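Local structure of Zn-dependent hydrolase of metallo-beta-lactamase superfamily TM0207 (Thermotoga maritima, 1VJN) at residues V48-V53 with H66-N71; E26-T31 with E112-K117; V33-D38 with T54-H59. The protein is a putative zinc-dependent hydrolase of the metallo-beta-lactamase superfamily whose substrate is not established. All coordinates share one frame; numbering follows the deposited sequence.

Contact 1: residues V48-V53 with H66-N71; sequences VTADVV and HLVKGN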
loop_
_atom_site.group_PDB
_atom_site.type_symbol
_atom_site.label_atom_id
_atom_site.label_comp_id
_atom_site.label_asym_id
_atom_site.label_seq_id
_atom_site.Cartn_x
_atom_site.Cartn_y
_atom_site.Cartn_z
ATOM N N VAL A 48 13.892 -10.601 -2.969
ATOM C CA VAL A 48 14.316 -9.219 -2.652
ATOM C C VAL A 48 14.999 -9.075 -1.275
ATOM O O VAL A 48 14.631 -9.783 -0.337
ATOM C CB VAL A 48 13.091 -8.266 -2.818
ATOM C CG1 VAL A 48 13.060 -7.132 -1.776
ATOM C CG2 VAL A 48 13.047 -7.709 -4.260
ATOM N N THR A 49 15.984 -8.157 -1.196
ATOM C CA THR A 49 16.750 -7.842 0.023
ATOM C C THR A 49 16.229 -6.594 0.783
ATOM O O THR A 49 16.383 -5.456 0.339
ATOM C CB THR A 49 18.244 -7.621 -0.308
ATOM O OG1 THR A 49 18.879 -8.868 -0.613
ATOM C CG2 THR A 49 19.021 -7.145 0.916
ATOM N N ALA A 50 15.674 -6.797 1.970
ATOM C CA ALA A 50 14.969 -5.743 2.632
ATOM C C ALA A 50 15.708 -5.213 3.861
ATOM O O ALA A 50 16.371 -5.962 4.554
ATOM C CB ALA A 50 13.598 -6.268 3.018
ATOM N N ASP A 51 15.505 -3.917 4.141
ATOM C CA ASP A 51 15.855 -3.243 5.404
ATOM C C ASP A 51 14.700 -3.254 6.415
ATOM O O ASP A 51 14.892 -3.303 7.632
ATOM C CB ASP A 51 16.207 -1.794 5.084
ATOM C CG ASP A 51 17.351 -1.703 4.089
ATOM O OD1 ASP A 51 18.453 -2.110 4.476
ATOM O OD2 ASP A 51 17.235 -1.315 2.905
ATOM N N VAL A 52 13.511 -3.123 5.880
ATOM C CA VAL A 52 12.302 -3.161 6.667
ATOM C C VAL A 52 11.272 -4.085 6.020
ATOM O O VAL A 52 11.109 -4.141 4.773
ATOM C CB VAL A 52 11.687 -1.751 6.850
ATOM C CG1 VAL A 52 10.396 -1.804 7.773
ATOM C CG2 VAL A 52 12.722 -0.814 7.373
ATOM N N VAL A 53 10.572 -4.812 6.888
ATOM C CA VAL A 53 9.374 -5.516 6.489
ATOM C C VAL A 53 8.233 -5.024 7.358
ATOM O O VAL A 53 8.331 -5.053 8.594
ATOM C CB VAL A 53 9.522 -7.053 6.628
ATOM C CG1 VAL A 53 8.203 -7.748 6.378
ATOM C CG2 VAL A 53 10.567 -7.591 5.685
ATOM N N HIS A 66 9.672 -15.209 6.262
ATOM C CA HIS A 66 10.898 -16.023 6.410
ATOM C C HIS A 66 11.715 -16.236 5.089
ATOM O O HIS A 66 12.824 -16.754 5.125
ATOM C CB HIS A 66 10.560 -17.367 7.074
ATOM C CG HIS A 66 10.032 -18.391 6.122
ATOM N ND1 HIS A 66 8.716 -18.415 5.707
ATOM C CD2 HIS A 66 10.653 -19.413 5.482
ATOM C CE1 HIS A 66 8.548 -19.415 4.861
ATOM N NE2 HIS A 66 9.707 -20.034 4.706
ATOM N N LEU A 67 11.172 -15.831 3.938
ATOM C CA LEU A 67 11.882 -15.931 2.661
ATOM C C LEU A 67 12.355 -14.586 2.050
ATOM O O LEU A 67 12.902 -14.576 0.943
ATOM C CB LEU A 67 10.996 -16.648 1.651
ATOM C CG LEU A 67 10.691 -18.121 1.938
ATOM C CD1 LEU A 67 9.707 -18.625 0.884
ATOM C CD2 LEU A 67 11.957 -19.013 1.970
ATOM N N VAL A 68 12.137 -13.467 2.748
ATOM C CA VAL A 68 12.667 -12.164 2.331
ATOM C C VAL A 68 14.125 -12.151 2.754
ATOM O O VAL A 68 14.452 -12.697 3.777
ATOM C CB VAL A 68 11.916 -10.982 3.019
ATOM C CG1 VAL A 68 12.508 -9.630 2.624
ATOM C CG2 VAL A 68 10.436 -10.999 2.678
ATOM N N LYS A 69 14.999 -11.521 1.996
ATOM C CA LYS A 69 16.414 -11.519 2.378
ATOM C C LYS A 69 16.784 -10.212 3.047
ATOM O O LYS A 69 16.039 -9.244 2.996
ATOM C CB LYS A 69 17.303 -11.741 1.157
ATOM C CG LYS A 69 17.164 -13.106 0.520
ATOM C CD LYS A 69 17.636 -13.079 -0.955
ATOM C CE LYS A 69 17.831 -14.500 -1.505
ATOM N NZ LYS A 69 18.433 -14.562 -2.891
ATOM N N GLY A 70 17.972 -10.178 3.616
ATOM C CA GLY A 70 18.478 -9.024 4.299
ATOM C C GLY A 70 18.267 -9.194 5.798
ATOM O O GLY A 70 17.591 -10.122 6.267
ATOM N N ASN A 71 18.830 -8.258 6.540
ATOM C CA ASN A 71 18.785 -8.248 7.994
ATOM C C ASN A 71 17.810 -7.159 8.366
ATOM O O ASN A 71 18.192 -6.072 8.775
ATOM C CB ASN A 71 20.175 -7.949 8.505
ATOM C CG ASN A 71 21.160 -9.017 8.116
ATOM O OD1 ASN A 71 20.810 -10.174 8.098
ATOM N ND2 ASN A 71 22.398 -8.639 7.821
#
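The backbones of V48-V53 and H66-N71 join at a single bridge between T49 and K69, whose CA atoms stand 4.4 Å apart. K69 uses both of its backbone polar groups. Its N donates to V48 O at 2.9 Å, in the carbonyl plane, and its O accepts A50 N at 2.7 Å. The second bond is almost straight at the hydrogen (172°), although A50 N lies above the carbonyl plane of K69. The CA-H of T49 also points at K69 O. Beyond the bridge, G70 has a positive phi of 98° and brings its CA within 3.7 Å of A50 O. This loop leads into strand 73-75, the outermost neighbour of strand 52-54 in one of the two sheets of the metallo-beta-lactamase fold; the bridge precedes the strand pairing, in which R73 bonds to D51 and V53. On the inner side V68 CG1 is the hub of the apolar packing. Anti to its backbone N, this methyl sits 3.6 Å from A50 CB, while V53 CG2 meets it tip to tip at 4.2 Å. On the exposed side T49 crosses K69 at about a right angle, its OG1 3.7 Å from K69 CB. T49 CG2, anti to the backbone N, lies against G70 CA. The lysine chain then runs on extended, and NZ makes a weak hydrogen bond to N47 OD1.

Contact 2: residues E26-T31 with E112-K117; sequences EMEGKT and EGEGIK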
loop_
_atom_site.group_PDB
_atom_site.type_symbol
_atom_site.label_atom_id
_atom_site.label_comp_id
_atom_site.label_asym_id
_atom_site.label_seq_id
_atom_site.Cartn_x
_atom_site.Cartn_y
_atom_site.Cartn_z
ATOM N N GLU A 26 11.523 1.234 -2.773
ATOM C CA GLU A 26 12.887 1.700 -2.654
ATOM C C GLU A 26 12.967 3.226 -2.584
ATOM O O GLU A 26 12.483 3.938 -3.465
ATOM C CB GLU A 26 13.711 1.193 -3.805
ATOM C CG GLU A 26 13.754 -0.314 -3.862
ATOM C CD GLU A 26 14.322 -0.840 -5.166
ATOM O OE1 GLU A 26 15.414 -0.380 -5.590
ATOM O OE2 GLU A 26 13.679 -1.728 -5.761
HETATM N N MSE A 27 13.576 3.705 -1.511
HETATM C CA MSE A 27 13.739 5.118 -1.238
HETATM C C MSE A 27 14.912 5.276 -0.260
HETATM O O MSE A 27 14.995 4.547 0.724
HETATM C CB MSE A 27 12.450 5.713 -0.641
HETATM C CG MSE A 27 11.811 4.893 0.503
HETATM SE SE MSE A 27 10.164 5.722 1.381
HETATM C CE MSE A 27 9.465 6.948 -0.118
ATOM N N GLU A 28 15.816 6.209 -0.557
ATOM C CA GLU A 28 16.953 6.537 0.319
ATOM C C GLU A 28 18.026 5.446 0.346
ATOM O O GLU A 28 18.688 5.288 1.363
ATOM C CB GLU A 28 16.489 6.782 1.768
ATOM C CG GLU A 28 15.239 7.641 1.933
ATOM C CD GLU A 28 15.516 9.118 1.758
ATOM O OE1 GLU A 28 16.707 9.523 1.730
ATOM O OE2 GLU A 28 14.529 9.873 1.642
ATOM N N GLY A 29 18.205 4.699 -0.746
ATOM C CA GLY A 29 19.086 3.519 -0.745
ATOM C C GLY A 29 18.616 2.433 0.234
ATOM O O GLY A 29 19.421 1.655 0.724
ATOM N N LYS A 30 17.317 2.407 0.564
ATOM C CA LYS A 30 16.766 1.391 1.444
ATOM C C LYS A 30 15.584 0.743 0.757
ATOM O O LYS A 30 15.038 1.304 -0.162
ATOM C CB LYS A 30 16.306 1.989 2.774
ATOM C CG LYS A 30 17.429 2.649 3.593
ATOM C CD LYS A 30 18.611 1.677 3.868
ATOM C CE LYS A 30 19.811 2.368 4.563
ATOM N NZ LYS A 30 21.117 2.013 3.915
ATOM N N THR A 31 15.192 -0.419 1.252
ATOM C CA THR A 31 14.108 -1.191 0.713
ATOM C C THR A 31 13.164 -1.589 1.790
ATOM O O THR A 31 13.547 -2.138 2.812
ATOM C CB THR A 31 14.687 -2.468 0.022
ATOM O OG1 THR A 31 15.417 -2.082 -1.134
ATOM C CG2 THR A 31 13.591 -3.362 -0.519
ATOM N N GLU A 112 7.747 7.859 4.881
ATOM C CA GLU A 112 8.093 9.230 4.539
ATOM C C GLU A 112 9.544 9.219 4.127
ATOM O O GLU A 112 10.409 8.889 4.932
ATOM C CB GLU A 112 7.842 10.157 5.732
ATOM C CG GLU A 112 8.074 11.638 5.452
ATOM C CD GLU A 112 7.324 12.578 6.413
ATOM O OE1 GLU A 112 6.603 12.109 7.328
ATOM O OE2 GLU A 112 7.441 13.815 6.240
ATOM N N GLY A 113 9.798 9.526 2.858
ATOM C CA GLY A 113 11.146 9.432 2.313
ATOM C C GLY A 113 11.306 10.106 0.975
ATOM O O GLY A 113 10.465 9.954 0.091
ATOM N N GLU A 114 12.410 10.832 0.828
ATOM C CA GLU A 114 12.681 11.630 -0.365
ATOM C C GLU A 114 11.605 12.680 -0.608
ATOM O O GLU A 114 11.220 12.897 -1.756
ATOM C CB GLU A 114 12.821 10.728 -1.605
ATOM C CG GLU A 114 14.269 10.359 -1.916
ATOM C CD GLU A 114 14.428 8.881 -2.174
ATOM O OE1 GLU A 114 13.399 8.164 -2.062
ATOM O OE2 GLU A 114 15.568 8.443 -2.472
ATOM N N GLY A 115 11.137 13.327 0.461
ATOM C CA GLY A 115 9.961 14.204 0.375
ATOM C C GLY A 115 8.745 13.605 -0.357
ATOM O O GLY A 115 8.052 14.301 -1.093
ATOM N N ILE A 116 8.511 12.310 -0.186
ATOM C CA ILE A 116 7.333 11.639 -0.730
ATOM C C ILE A 116 6.775 10.822 0.425
ATOM O O ILE A 116 7.560 10.205 1.171
ATOM C CB ILE A 116 7.694 10.741 -1.954
ATOM C CG1 ILE A 116 8.261 11.598 -3.106
ATOM C CG2 ILE A 116 6.453 9.971 -2.452
ATOM C CD1 ILE A 116 8.554 10.835 -4.422
ATOM N N LYS A 117 5.454 10.867 0.605
ATOM C CA LYS A 117 4.768 10.069 1.606
ATOM C C LYS A 117 3.960 8.988 0.910
ATOM O O LYS A 117 3.094 9.252 0.061
ATOM C CB LYS A 117 3.831 10.914 2.495
ATOM C CG LYS A 117 4.528 11.713 3.580
ATOM C CD LYS A 117 3.682 12.902 3.961
ATOM C CE LYS A 117 4.200 13.608 5.194
ATOM N NZ LYS A 117 5.293 14.575 4.843
#
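E28 has CG anti to its carbonyl carbon and folds at chi2 (-78°), which swings the carboxylate across toward E112-K117. E114, also bent at chi2, reaches back, so the two glutamates approach tip to tip with their carboxylate planes nearly parallel and stacked. M27, modelled as selenomethionine, holds CG in the crowded position between backbone N and carbonyl carbon (chi1 47°) and turns at chi3 to lay its methyl along G113. The hydrogen bonds are reciprocal: each carboxylate accepts the backbone N-H of the other residue. E28 N donates to E114 OE2 at 3.0 Å, from above the carboxylate plane. E114 N meets E28 OE2 nearly along its C-O axis at a very short 2.5 Å, but the bond is bent, 126° at the hydrogen. Both glutamates have positive phi and are followed by a glycine, G29 or G115, in the two-residue type I' turn of a beta-hairpin. One hairpin joins strands 22-27 and 30-34, the other strands 105-113 and 116-120, and these belong to the two different sheets of the alpha-beta/beta-alpha sandwich of the metallo-beta-lactamase fold; the contact thus ties the sheets together at their hairpin ends. E28 OE2 and E114 OE1 lie 4.2 Å apart, and this closeness of like charges might favour protonation of one carboxylate, while the two N-H groups would partly offset it. Beneath the polar pair, M27 SE packs 3.9 Å from G113 CA and its CE comes to 3.2 Å from G113 O. E114 OE1 sits tightly on M27 CB, at 3.0 Å. M13 of strand 13-19 packs against M27, E114 and I116. At the far side of the second hairpin K117 NZ forms a salt bridge with E112 OE2.

Contact 3: residues V33-D38 with T54-H59; sequences VTDPFD and TESHQH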
loop_
_atom_site.group_PDB
_atom_site.type_symbol
_atom_site.label_atom_id
_atom_site.label_comp_id
_atom_site.label_asym_id
_atom_site.label_seq_id
_atom_site.Cartn_x
_atom_site.Cartn_y
_atom_site.Cartn_z
ATOM N N VAL A 33 9.642 -3.849 2.373
ATOM C CA VAL A 33 8.704 -4.826 1.834
ATOM C C VAL A 33 7.446 -4.886 2.721
ATOM O O VAL A 33 7.521 -5.053 3.948
ATOM C CB VAL A 33 9.344 -6.216 1.642
ATOM C CG1 VAL A 33 8.297 -7.224 1.024
ATOM C CG2 VAL A 33 10.562 -6.127 0.745
ATOM N N THR A 34 6.291 -4.663 2.116
ATOM C CA THR A 34 5.024 -4.779 2.824
ATOM C C THR A 34 4.433 -6.143 2.634
ATOM O O THR A 34 4.527 -6.683 1.563
ATOM C CB THR A 34 4.004 -3.806 2.305
ATOM O OG1 THR A 34 3.726 -4.093 0.926
ATOM C CG2 THR A 34 4.606 -2.409 2.315
ATOM N N ASP A 35 3.819 -6.677 3.685
ATOM C CA ASP A 35 2.952 -7.839 3.609
ATOM C C ASP A 35 3.433 -8.959 2.666
ATOM O O ASP A 35 2.723 -9.294 1.697
ATOM C CB ASP A 35 1.568 -7.393 3.160
ATOM C CG ASP A 35 0.803 -6.586 4.220
ATOM O OD1 ASP A 35 1.351 -6.226 5.271
ATOM O OD2 ASP A 35 -0.398 -6.275 4.076
ATOM N N PRO A 36 4.609 -9.546 2.912
ATOM C CA PRO A 36 5.089 -10.623 2.047
ATOM C C PRO A 36 4.269 -11.893 2.271
ATOM O O PRO A 36 3.600 -12.003 3.281
ATOM C CB PRO A 36 6.569 -10.789 2.454
ATOM C CG PRO A 36 6.697 -10.186 3.803
ATOM C CD PRO A 36 5.539 -9.274 4.022
ATOM N N PHE A 37 4.328 -12.843 1.347
ATOM C CA PHE A 37 3.530 -14.087 1.422
ATOM C C PHE A 37 4.357 -15.252 0.904
ATOM O O PHE A 37 5.475 -15.030 0.430
ATOM C CB PHE A 37 2.291 -13.977 0.529
ATOM C CG PHE A 37 2.621 -13.619 -0.914
ATOM C CD1 PHE A 37 3.204 -14.561 -1.772
ATOM C CD2 PHE A 37 2.399 -12.322 -1.397
ATOM C CE1 PHE A 37 3.540 -14.232 -3.097
ATOM C CE2 PHE A 37 2.715 -11.988 -2.714
ATOM C CZ PHE A 37 3.289 -12.943 -3.573
ATOM N N ASP A 38 3.801 -16.473 0.967
ATOM C CA ASP A 38 4.268 -17.626 0.125
ATOM C C ASP A 38 3.158 -18.087 -0.841
ATOM O O ASP A 38 3.423 -18.643 -1.912
ATOM C CB ASP A 38 4.701 -18.820 0.978
ATOM C CG ASP A 38 5.748 -18.458 2.035
ATOM O OD1 ASP A 38 6.416 -17.402 1.903
ATOM O OD2 ASP A 38 5.960 -19.180 3.040
ATOM N N THR A 54 7.143 -4.572 6.740
ATOM C CA THR A 54 5.926 -4.301 7.533
ATOM C C THR A 54 4.790 -5.322 7.320
ATOM O O THR A 54 4.659 -5.895 6.242
ATOM C CB THR A 54 5.390 -2.938 7.192
ATOM O OG1 THR A 54 5.038 -2.907 5.807
ATOM C CG2 THR A 54 6.451 -1.801 7.415
ATOM N N GLU A 55 3.939 -5.492 8.343
ATOM C CA GLU A 55 2.828 -6.429 8.297
ATOM C C GLU A 55 1.586 -5.741 8.795
ATOM O O GLU A 55 1.508 -5.416 9.964
ATOM C CB GLU A 55 3.073 -7.634 9.237
ATOM C CG GLU A 55 4.355 -8.433 9.023
ATOM C CD GLU A 55 4.316 -9.424 7.880
ATOM O OE1 GLU A 55 3.293 -9.516 7.124
ATOM O OE2 GLU A 55 5.347 -10.131 7.765
ATOM N N SER A 56 0.605 -5.600 7.935
ATOM C CA SER A 56 -0.675 -5.040 8.266
ATOM C C SER A 56 -1.502 -5.853 9.265
ATOM O O SER A 56 -2.325 -5.271 9.985
ATOM C CB SER A 56 -1.458 -4.785 6.979
ATOM O OG SER A 56 -1.797 -5.987 6.373
ATOM N N HIS A 57 -1.296 -7.174 9.323
ATOM C CA HIS A 57 -1.968 -8.015 10.296
ATOM C C HIS A 57 -1.131 -9.265 10.594
ATOM O O HIS A 57 -0.233 -9.600 9.833
ATOM C CB HIS A 57 -3.355 -8.404 9.823
ATOM C CG HIS A 57 -3.378 -9.017 8.471
ATOM N ND1 HIS A 57 -3.338 -8.265 7.318
ATOM C CD2 HIS A 57 -3.380 -10.315 8.079
ATOM C CE1 HIS A 57 -3.313 -9.071 6.272
ATOM N NE2 HIS A 57 -3.360 -10.317 6.705
ATOM N N GLN A 58 -1.397 -9.928 11.709
ATOM C CA GLN A 58 -0.560 -11.088 12.115
ATOM C C GLN A 58 -1.018 -12.375 11.446
ATOM O O GLN A 58 -2.163 -12.477 11.038
ATOM C CB GLN A 58 -0.551 -11.256 13.628
ATOM C CG GLN A 58 -0.014 -10.030 14.372
ATOM C CD GLN A 58 1.110 -10.370 15.343
ATOM O OE1 GLN A 58 0.964 -11.266 16.170
ATOM N NE2 GLN A 58 2.231 -9.657 15.243
ATOM N N HIS A 59 -0.124 -13.359 11.348
ATOM C CA HIS A 59 -0.427 -14.627 10.662
ATOM C C HIS A 59 0.709 -15.654 10.753
ATOM O O HIS A 59 0.806 -16.414 11.730
HETATM O O HOH W 1 2.240 -3.462 5.444
#
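D35 faces S56 with its carboxylate end-on, gripped by the backbone N-H and hydroxyl of the serine. S56 N donates to D35 OD1 at 2.8 Å, nearly straight (168°), and S56 OG donates to D35 OD2 at 2.7 Å; each oxygen uses its syn lone pair. The two bonds fix the rotation of the carboxylate, and a water bridging D35 OD1 and T54 OG1 adds a third. S56 OG in turn accepts H57 ND1 at 2.9 Å, the partner tilted out of the imidazole plane, linking aspartate to histidine. T34 and T54 stand side by side and point the same way, T54 OG1 lying 3.6 Å from T34 CG2, while T34 OG1 turns to A21 O and F23 N. E55 bends at chi2 and crosses the ring of P36 at about a right angle, its OE1 3.8 Å from P36 CD; its OE2 is held by H65. Underneath runs the parallel pairing of strands 30-34 and 52-54: T54 N donates to V33 O at 2.9 Å, and D35 N to T54 O at 2.8 Å. D35 then leaves the strand; its positive phi (40°) and CG anti to the carbonyl carbon together bring the carboxylate to the loop. T34 and D35 pack against H120. An aspartate just after a strand, beside a loop that opens the His-X-His-X-Asp-His sequence at H57, is characteristic of the metallo-beta-lactamase superfamily; by analogy with relatives, H57 and H59 (side chain not modelled) would be metal ligands, and D35 with S56 would help position H57.

How the contacts relate
Strand 30-34 runs through contacts 2 and 3, and its neighbour 52-54 through contacts 1 and 3. Contact 3 is the buried one, at the ends of the strands where the probable metal site lies, and relies on an aspartate held by a serine. Contacts 1 and 2 are only partly buried: the first is a backbone bridge at the sheet margin with a small apolar patch, the second a reciprocal pair of glutamate-to-backbone bonds between the two sheets. Contact 1 touches both others. D51 OD2 and V52 N bond to T31 of contact 2, and V52 O receives V33 N of contact 3. Contacts 2 and 3 merely adjoin in sequence.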